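PDB 6LCJ: alpha-galactosidase from Thermus thermophilus, which probably hydrolyses terminal alpha-galactosidic bonds and assembles as a hexamer. Local coordinates for residues G31-V36 with L121-Y126; G44-G49 with T387-W392; K302-Y307 with L337-P342. All blocks are in the same frame, centred on the assembly; numbering follows the deposited sequence.

Interaction 1: residues G31-V36 with L121-Y126; sequences GREVRV and LLLGRY
An antiparallel strand pair in the middle of a six-stranded sheet joins residues 33-36 to 122-126, with a salt-bridge network of three charged side chains on one of its surfaces. The backbones run 4.7 Å apart between axes and alternate regularly. Val34 and Gly124 exchange both of their N-H and C=O groups, each N to O distance being 2.9 Å, and Val36 does the same with Leu122. Glu33-Arg125 and Arg35-Leu123 are the non-hydrogen-bonded pairs. Just before strand 33-36 begins, Arg32 O still accepts from Tyr126 N in a nearly straight bond (169°).

Glu33 carries the network. Its CG lies anti to the backbone N and the chain is extended, so the carboxylate stands between the two arginines. Arg35 grips OE2 side-on with NE and NH2, the oxygen lying close to the guanidinium plane, with NE 3.0 Å from OE2 of Glu33. Arg125, bent at chi3 (-64°), lies alongside Glu33, pointing the same way, and brings NE to within 3.2 Å of OE1 of Glu33 from well above the carboxylate plane; its NH2 adds a weak bond. Leu123 lies beside Arg35, its CD1 3.4 Å from NE of Arg35. Glu33, Arg35, Leu123 and Arg125 share a face turned toward a second subunit of the hexamer, where Asp256 O of that subunit accepts from Arg35 NH2.

The opposite face, with Val34, Val36 and Leu122, belongs to the core of the beta-sandwich, packing on Leu104 and Leu106 of strand 102-108. At Gly124 a side chain would crowd CG2 of Val34. Tyr126 turns its ring edge to Gly31 O, while its OH bonds Ala132 O and Asp110 N. Arg32 lays a guanidinium face over Tyr126 O and donates from NH2 to Ala127 O.

Interaction 2: residues G44-G49 with T387-W392; sequences GFFRHG and TLHRLW
Arg390, just past the C-terminal end of helix 380-388 in the catalytic barrel, reaches across to strand 44-48 of the beta-sandwich, so that the contact ties two domains together. Its chain is extended from CG to NE and crosses His48 at about a right angle. Arg390 NE donates to His48 NE2 at 3.0 Å along an almost straight line (166°); the acceptor lies in the guanidinium plane, whereas the donor sits 32° out of the imidazole plane. A second, weak bond runs from Arg390 NH2 to Gly49 O, 2.8 Å away but bent to 121°. The remaining terminal nitrogen, NH1, is taken by Val355 O.

His48 is occupied at both ring nitrogens, since ND1 meets Ser91 O. His389 is likewise held, ND1 by Arg385 O and NE2 by Tyr464 OH. The carbonyl of His389 accepts from Trp392 NE1 at 2.8 Å, the donor standing above the carbonyl plane.

Beside this polar group lies an apolar contact. Phe46, its CG anti to the backbone N, presents its ring edge to His389 CB, with CE1 of Phe46 3.8 Å from that carbon. Phe144 meets both Phe46 and Trp392.

Because His48 NE2 accepts from an arginine while ND1 faces a carbonyl, the ring is probably neutral with its proton on ND1, and the buried guanidinium, whose acceptors here are a ring nitrogen and carbonyl oxygens, probably keeps its charge without a carboxylate among them.

Interaction 3: residues K302-Y307 with L337-P342; sequences KLDFLY and LFCGAP
Strands 298-303 and 335-338 are the fourth and fifth of a TIM barrel, consecutive strands of a beta-alpha-beta unit whose crossover carries helix 317-331, and this contact covers their C-terminal ends and the turns beyond. Backbone bonds set the register. Leu303 N donates to Leu337 O (3.0 Å) and Cys339 N to Leu303 O (2.9 Å), both nearly along the C=O axes, as in a parallel sheet. Past the strands, Tyr307 N meets Gly340 O at 2.7 Å, and Leu306 N makes a weak bond to Cys339 O. Gly340 has a positive phi (59°), and a side chain there would collide with Phe305 N.

The apolar contacts centre on Leu306 and Phe338, which cross at about a right angle. CD1 of Leu306 stands over one face of the Phe338 ring, 3.8 Å from its centroid, in a CH-pi contact, and CB of Leu306 packs against CB of Ala341. On the face of Lys302 and Leu337, the extended lysine lies alongside the leucine, CG of Lys302 3.8 Å from CD2 of Leu337.

Among the polar side chains, Asp304 OD1 accepts from Phe305 N (2.8 Å) and lies 3.1 Å from Cys339 SG, while OD2 is held by Trp233 NE1. Lys302 NZ forms a salt bridge with Asp196, and Tyr307 OH bonds Ala264 O. An alanine at Asp304 would remove both carboxylate oxygens and would probably leave the Phe305 and Trp233 N-H groups without these acceptors, loosening the turn.

The Lys-Leu-Asp sequence at this strand end matches the place where GH36 relatives carry their catalytic nucleophile; with N-H donors at both oxygens, buried Asp304 is likely to be held ionised and rotationally fixed.

How the interactions relate
All three contacts are mostly buried, but only interaction 1 has a face turned to another subunit, and there the arginines and glutamate gather. Interaction 3 lies closest to the chain's centre, among barrel strands, with apolar side chains packed toward helix 317-331 and its few charged ones paired on the other side. Interaction 2 stands between them, joining sandwich to barrel through side chains rather than strand pairing. Interactions 1 and 2 touch through Leu122 CD2 and Phe45 CE1, 3.9 Å apart, across the sandwich core, where strands 33-37 and 44-48, consecutive in the chain, lie in different sheets. Interactions 2 and 3 come within about 7 Å at their nearest atoms without touching. Antiparallel pairing in interaction 1 contrasts with parallel pairing in interaction 3.

Interaction 1: residues G31-V36 with L121-Y126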
# COMPACT_ATOMS: atom_id res chain seq x y z
N GLY E 31 40.73 -2.57 14.28
CA GLY E 31 39.88 -1.73 13.47
C GLY E 31 38.42 -1.72 13.85
O GLY E 31 37.85 -2.76 14.21
N ARG E 32 37.80 -0.54 13.78
CA ARG E 32 36.36 -0.45 13.99
C ARG E 32 35.62 -1.39 13.05
O ARG E 32 34.64 -2.03 13.45
CB ARG E 32 35.89 0.99 13.81
CG ARG E 32 34.69 1.35 14.68
CD ARG E 32 33.83 2.42 14.04
NE ARG E 32 32.48 2.48 14.62
CZ ARG E 32 31.36 2.39 13.90
NH1 ARG E 32 31.41 2.23 12.59
NH2 ARG E 32 30.17 2.45 14.50
N GLU E 33 36.07 -1.50 11.81
CA GLU E 33 35.50 -2.45 10.87
C GLU E 33 36.61 -3.25 10.21
O GLU E 33 37.63 -2.68 9.81
CB GLU E 33 34.65 -1.76 9.79
CG GLU E 33 33.84 -2.77 9.02
CD GLU E 33 32.93 -2.15 7.99
OE1 GLU E 33 32.23 -1.16 8.32
OE2 GLU E 33 32.93 -2.66 6.85
N VAL E 34 36.43 -4.56 10.13
CA VAL E 34 37.40 -5.44 9.49
C VAL E 34 36.66 -6.36 8.54
O VAL E 34 35.50 -6.71 8.76
CB VAL E 34 38.23 -6.25 10.52
CG1 VAL E 34 39.01 -5.30 11.44
CG2 VAL E 34 37.35 -7.19 11.32
N ARG E 35 37.33 -6.72 7.45
CA ARG E 35 36.75 -7.56 6.42
C ARG E 35 37.71 -8.71 6.16
O ARG E 35 38.88 -8.47 5.88
CB ARG E 35 36.48 -6.77 5.14
CG ARG E 35 35.55 -5.60 5.36
CD ARG E 35 34.83 -5.22 4.09
NE ARG E 35 33.83 -4.19 4.37
CZ ARG E 35 33.20 -3.48 3.44
NH1 ARG E 35 33.47 -3.69 2.16
NH2 ARG E 35 32.30 -2.57 3.80
N VAL E 36 37.21 -9.93 6.26
CA VAL E 36 38.00 -11.13 6.04
C VAL E 36 37.32 -11.93 4.95
O VAL E 36 36.10 -12.15 5.01
CB VAL E 36 38.15 -11.96 7.33
CG1 VAL E 36 38.91 -13.24 7.05
CG2 VAL E 36 38.83 -11.15 8.42
N LEU E 121 32.34 -13.45 2.76
CA LEU E 121 32.87 -12.40 3.62
C LEU E 121 32.44 -12.61 5.06
O LEU E 121 31.27 -12.93 5.33
CB LEU E 121 32.41 -11.03 3.12
CG LEU E 121 32.78 -9.85 4.00
CD1 LEU E 121 34.29 -9.65 3.94
CD2 LEU E 121 32.03 -8.62 3.59
N LEU E 122 33.39 -12.45 5.98
CA LEU E 122 33.14 -12.14 7.38
C LEU E 122 33.43 -10.67 7.58
O LEU E 122 34.53 -10.21 7.26
CB LEU E 122 34.02 -12.97 8.32
CG LEU E 122 33.59 -14.38 8.71
CD1 LEU E 122 34.71 -15.08 9.49
CD2 LEU E 122 32.30 -14.34 9.53
N LEU E 123 32.46 -9.93 8.11
CA LEU E 123 32.64 -8.51 8.38
C LEU E 123 32.39 -8.24 9.86
O LEU E 123 31.29 -8.47 10.37
CB LEU E 123 31.70 -7.67 7.50
CG LEU E 123 31.91 -6.15 7.49
CD1 LEU E 123 31.34 -5.55 6.22
CD2 LEU E 123 31.25 -5.52 8.69
N GLY E 124 33.42 -7.74 10.55
CA GLY E 124 33.30 -7.37 11.95
C GLY E 124 33.18 -5.86 12.09
O GLY E 124 33.92 -5.11 11.47
N ARG E 125 32.23 -5.44 12.92
CA ARG E 125 31.93 -4.02 13.09
C ARG E 125 31.69 -3.73 14.56
O ARG E 125 30.74 -4.24 15.16
CB ARG E 125 30.72 -3.61 12.26
CG ARG E 125 30.42 -2.11 12.33
CD ARG E 125 29.28 -1.72 11.42
NE ARG E 125 29.63 -1.94 10.03
CZ ARG E 125 28.74 -2.06 9.05
NH1 ARG E 125 27.44 -1.97 9.33
NH2 ARG E 125 29.15 -2.26 7.81
N TYR E 126 32.56 -2.90 15.15
CA TYR E 126 32.34 -2.40 16.50
C TYR E 126 31.28 -1.30 16.47
O TYR E 126 31.28 -0.45 15.58
CB TYR E 126 33.65 -1.87 17.09
CG TYR E 126 34.51 -2.93 17.77
CD1 TYR E 126 34.21 -3.39 19.05
CD2 TYR E 126 35.61 -3.47 17.13
CE1 TYR E 126 35.00 -4.37 19.67
CE2 TYR E 126 36.40 -4.44 17.73
CZ TYR E 126 36.09 -4.88 19.00
OH TYR E 126 36.88 -5.84 19.58

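Interaction 2: residues G44-G49 with T387-W392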
# COMPACT_ATOMS: atom_id res chain seq x y z
N GLY E 44 28.64 -22.76 5.64
CA GLY E 44 27.97 -22.41 6.87
C GLY E 44 28.53 -21.14 7.47
O GLY E 44 29.72 -20.82 7.33
N PHE E 45 27.66 -20.41 8.15
CA PHE E 45 28.02 -19.25 8.95
C PHE E 45 27.70 -19.55 10.41
O PHE E 45 26.59 -20.03 10.72
CB PHE E 45 27.28 -17.99 8.48
CG PHE E 45 27.37 -16.80 9.46
CD1 PHE E 45 28.60 -16.27 9.85
CD2 PHE E 45 26.22 -16.20 9.96
CE1 PHE E 45 28.68 -15.18 10.72
CE2 PHE E 45 26.29 -15.10 10.84
CZ PHE E 45 27.51 -14.60 11.22
N PHE E 46 28.65 -19.31 11.30
CA PHE E 46 28.38 -19.48 12.72
C PHE E 46 27.67 -18.23 13.25
O PHE E 46 28.26 -17.13 13.32
CB PHE E 46 29.65 -19.74 13.52
CG PHE E 46 29.40 -19.87 14.99
CD1 PHE E 46 28.64 -20.91 15.48
CD2 PHE E 46 29.90 -18.93 15.89
CE1 PHE E 46 28.38 -21.03 16.84
CE2 PHE E 46 29.66 -19.05 17.24
CZ PHE E 46 28.90 -20.10 17.72
N ARG E 47 26.42 -18.40 13.62
CA ARG E 47 25.56 -17.31 14.03
C ARG E 47 25.53 -17.32 15.56
O ARG E 47 24.84 -18.13 16.16
CB ARG E 47 24.18 -17.48 13.42
CG ARG E 47 23.29 -16.25 13.51
CD ARG E 47 22.45 -16.26 14.77
NE ARG E 47 21.61 -15.07 14.83
CZ ARG E 47 20.91 -14.70 15.90
NH1 ARG E 47 20.95 -15.43 17.01
NH2 ARG E 47 20.17 -13.60 15.87
N HIS E 48 26.30 -16.42 16.18
CA HIS E 48 26.34 -16.33 17.63
C HIS E 48 25.37 -15.26 18.14
O HIS E 48 25.58 -14.06 17.95
CB HIS E 48 27.74 -16.03 18.14
CG HIS E 48 27.83 -16.11 19.62
ND1 HIS E 48 28.06 -15.02 20.42
CD2 HIS E 48 27.60 -17.16 20.46
CE1 HIS E 48 28.01 -15.39 21.69
NE2 HIS E 48 27.74 -16.68 21.74
N GLY E 49 24.31 -15.69 18.83
CA GLY E 49 23.36 -14.76 19.40
C GLY E 49 23.93 -13.97 20.57
O GLY E 49 24.97 -14.29 21.16
N THR E 387 23.35 -24.27 23.76
CA THR E 387 24.40 -24.71 24.67
C THR E 387 25.49 -25.46 23.93
O THR E 387 26.69 -25.20 24.11
CB THR E 387 23.78 -25.60 25.75
OG1 THR E 387 22.88 -24.82 26.54
CG2 THR E 387 24.87 -26.21 26.64
N LEU E 388 25.11 -26.41 23.07
CA LEU E 388 26.09 -27.18 22.33
C LEU E 388 27.07 -26.29 21.55
O LEU E 388 28.22 -26.70 21.32
CB LEU E 388 25.40 -28.14 21.37
CG LEU E 388 24.91 -29.44 22.00
CD1 LEU E 388 23.85 -30.12 21.15
CD2 LEU E 388 26.10 -30.36 22.26
N HIS E 389 26.65 -25.09 21.15
CA HIS E 389 27.53 -24.22 20.37
C HIS E 389 28.22 -23.18 21.22
O HIS E 389 28.86 -22.27 20.68
CB HIS E 389 26.76 -23.54 19.25
CG HIS E 389 26.19 -24.49 18.25
ND1 HIS E 389 25.00 -25.16 18.46
CD2 HIS E 389 26.64 -24.89 17.04
CE1 HIS E 389 24.75 -25.93 17.42
NE2 HIS E 389 25.73 -25.78 16.54
N ARG E 390 28.12 -23.28 22.54
CA ARG E 390 28.80 -22.35 23.43
C ARG E 390 29.69 -23.06 24.44
O ARG E 390 30.13 -22.43 25.41
CB ARG E 390 27.77 -21.46 24.13
CG ARG E 390 27.20 -20.39 23.21
CD ARG E 390 26.08 -19.62 23.87
NE ARG E 390 25.78 -18.38 23.16
CZ ARG E 390 24.59 -17.80 23.16
NH1 ARG E 390 23.59 -18.36 23.84
NH2 ARG E 390 24.39 -16.66 22.50
N LEU E 391 29.98 -24.36 24.23
CA LEU E 391 30.76 -25.10 25.22
C LEU E 391 32.22 -24.64 25.27
O LEU E 391 32.86 -24.81 26.31
CB LEU E 391 30.67 -26.59 24.94
CG LEU E 391 29.28 -27.20 25.15
CD1 LEU E 391 29.24 -28.62 24.69
CD2 LEU E 391 28.89 -27.11 26.62
N TRP E 392 32.73 -24.02 24.19
CA TRP E 392 34.07 -23.45 24.19
C TRP E 392 34.26 -22.40 25.27
O TRP E 392 35.40 -22.08 25.61
CB TRP E 392 34.41 -22.85 22.82
CG TRP E 392 33.32 -21.99 22.24
CD1 TRP E 392 32.20 -22.41 21.60
CD2 TRP E 392 33.26 -20.55 22.25
NE1 TRP E 392 31.43 -21.33 21.22
CE2 TRP E 392 32.06 -20.18 21.61
CE3 TRP E 392 34.09 -19.55 22.75
CZ2 TRP E 392 31.68 -18.86 21.45
CZ3 TRP E 392 33.72 -18.25 22.59
CH2 TRP E 392 32.52 -17.90 21.95

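Interaction 3: residues K302-Y307 with L337-P342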
# COMPACT_ATOMS: atom_id res chain seq x y z
N LYS E 302 21.32 -15.81 41.54
CA LYS E 302 20.97 -15.97 40.13
C LYS E 302 20.44 -14.63 39.65
O LYS E 302 19.32 -14.22 40.00
CB LYS E 302 19.96 -17.09 39.93
CG LYS E 302 19.59 -17.38 38.48
CD LYS E 302 18.68 -18.61 38.37
CE LYS E 302 18.04 -18.76 36.99
NZ LYS E 302 17.11 -19.95 36.92
N LEU E 303 21.25 -13.93 38.87
CA LEU E 303 20.91 -12.62 38.36
C LEU E 303 20.40 -12.82 36.95
O LEU E 303 21.12 -13.32 36.08
CB LEU E 303 22.14 -11.70 38.39
CG LEU E 303 22.77 -11.61 39.79
CD1 LEU E 303 23.99 -10.67 39.80
CD2 LEU E 303 21.72 -11.17 40.81
N ASP E 304 19.14 -12.47 36.73
CA ASP E 304 18.42 -12.88 35.54
C ASP E 304 18.03 -11.65 34.73
O ASP E 304 18.03 -10.53 35.23
CB ASP E 304 17.18 -13.68 35.91
CG ASP E 304 16.78 -14.69 34.84
OD1 ASP E 304 17.26 -14.62 33.68
OD2 ASP E 304 15.96 -15.57 35.20
N PHE E 305 17.68 -11.91 33.45
CA PHE E 305 17.23 -10.87 32.54
C PHE E 305 18.25 -9.75 32.44
O PHE E 305 17.89 -8.58 32.33
CB PHE E 305 15.87 -10.31 32.95
CG PHE E 305 14.74 -11.27 32.79
CD1 PHE E 305 14.54 -12.30 33.71
CD2 PHE E 305 13.88 -11.17 31.70
CE1 PHE E 305 13.49 -13.20 33.55
CE2 PHE E 305 12.83 -12.08 31.54
CZ PHE E 305 12.63 -13.09 32.47
N LEU E 306 19.53 -10.11 32.49
CA LEU E 306 20.60 -9.12 32.51
C LEU E 306 20.77 -8.42 31.17
O LEU E 306 21.47 -7.40 31.11
CB LEU E 306 21.91 -9.79 32.92
CG LEU E 306 22.05 -10.29 34.37
CD1 LEU E 306 23.42 -10.94 34.55
CD2 LEU E 306 21.86 -9.17 35.35
N TYR E 307 20.15 -8.92 30.09
CA TYR E 307 20.09 -8.16 28.85
C TYR E 307 19.46 -6.77 29.07
O TYR E 307 19.77 -5.83 28.33
CB TYR E 307 19.31 -8.93 27.78
CG TYR E 307 17.81 -8.90 28.03
CD1 TYR E 307 17.02 -7.87 27.54
CD2 TYR E 307 17.20 -9.88 28.79
CE1 TYR E 307 15.67 -7.83 27.79
CE2 TYR E 307 15.85 -9.84 29.04
CZ TYR E 307 15.09 -8.82 28.55
OH TYR E 307 13.75 -8.79 28.82
N LEU E 337 25.57 -16.40 39.25
CA LEU E 337 25.13 -17.09 38.05
C LEU E 337 24.42 -16.06 37.18
O LEU E 337 23.40 -15.50 37.59
CB LEU E 337 24.19 -18.24 38.39
CG LEU E 337 23.56 -18.91 37.15
CD1 LEU E 337 24.61 -19.71 36.38
CD2 LEU E 337 22.40 -19.80 37.54
N PHE E 338 24.97 -15.81 35.99
CA PHE E 338 24.40 -14.84 35.05
C PHE E 338 23.40 -15.54 34.13
O PHE E 338 23.73 -16.57 33.52
CB PHE E 338 25.49 -14.17 34.19
CG PHE E 338 26.23 -13.06 34.90
CD1 PHE E 338 26.37 -13.04 36.28
CD2 PHE E 338 26.83 -12.04 34.16
CE1 PHE E 338 27.08 -12.04 36.92
CE2 PHE E 338 27.55 -11.03 34.79
CZ PHE E 338 27.67 -11.03 36.17
N CYS E 339 22.21 -14.97 34.00
CA CYS E 339 21.15 -15.54 33.19
C CYS E 339 20.53 -14.44 32.32
O CYS E 339 20.48 -13.27 32.73
CB CYS E 339 20.06 -16.22 34.08
SG CYS E 339 18.82 -17.26 33.17
N GLY E 340 20.06 -14.81 31.13
CA GLY E 340 19.48 -13.83 30.21
C GLY E 340 20.46 -12.75 29.84
O GLY E 340 20.07 -11.59 29.60
N ALA E 341 21.71 -13.09 29.78
CA ALA E 341 22.78 -12.13 29.88
C ALA E 341 23.58 -12.09 28.60
O ALA E 341 23.79 -13.13 27.96
CB ALA E 341 23.71 -12.48 31.05
N PRO E 342 24.05 -10.90 28.21
CA PRO E 342 25.07 -10.81 27.17
C PRO E 342 26.19 -11.81 27.42
O PRO E 342 26.88 -11.73 28.44
CB PRO E 342 25.57 -9.37 27.29
CG PRO E 342 24.39 -8.64 27.85
CD PRO E 342 23.78 -9.59 28.83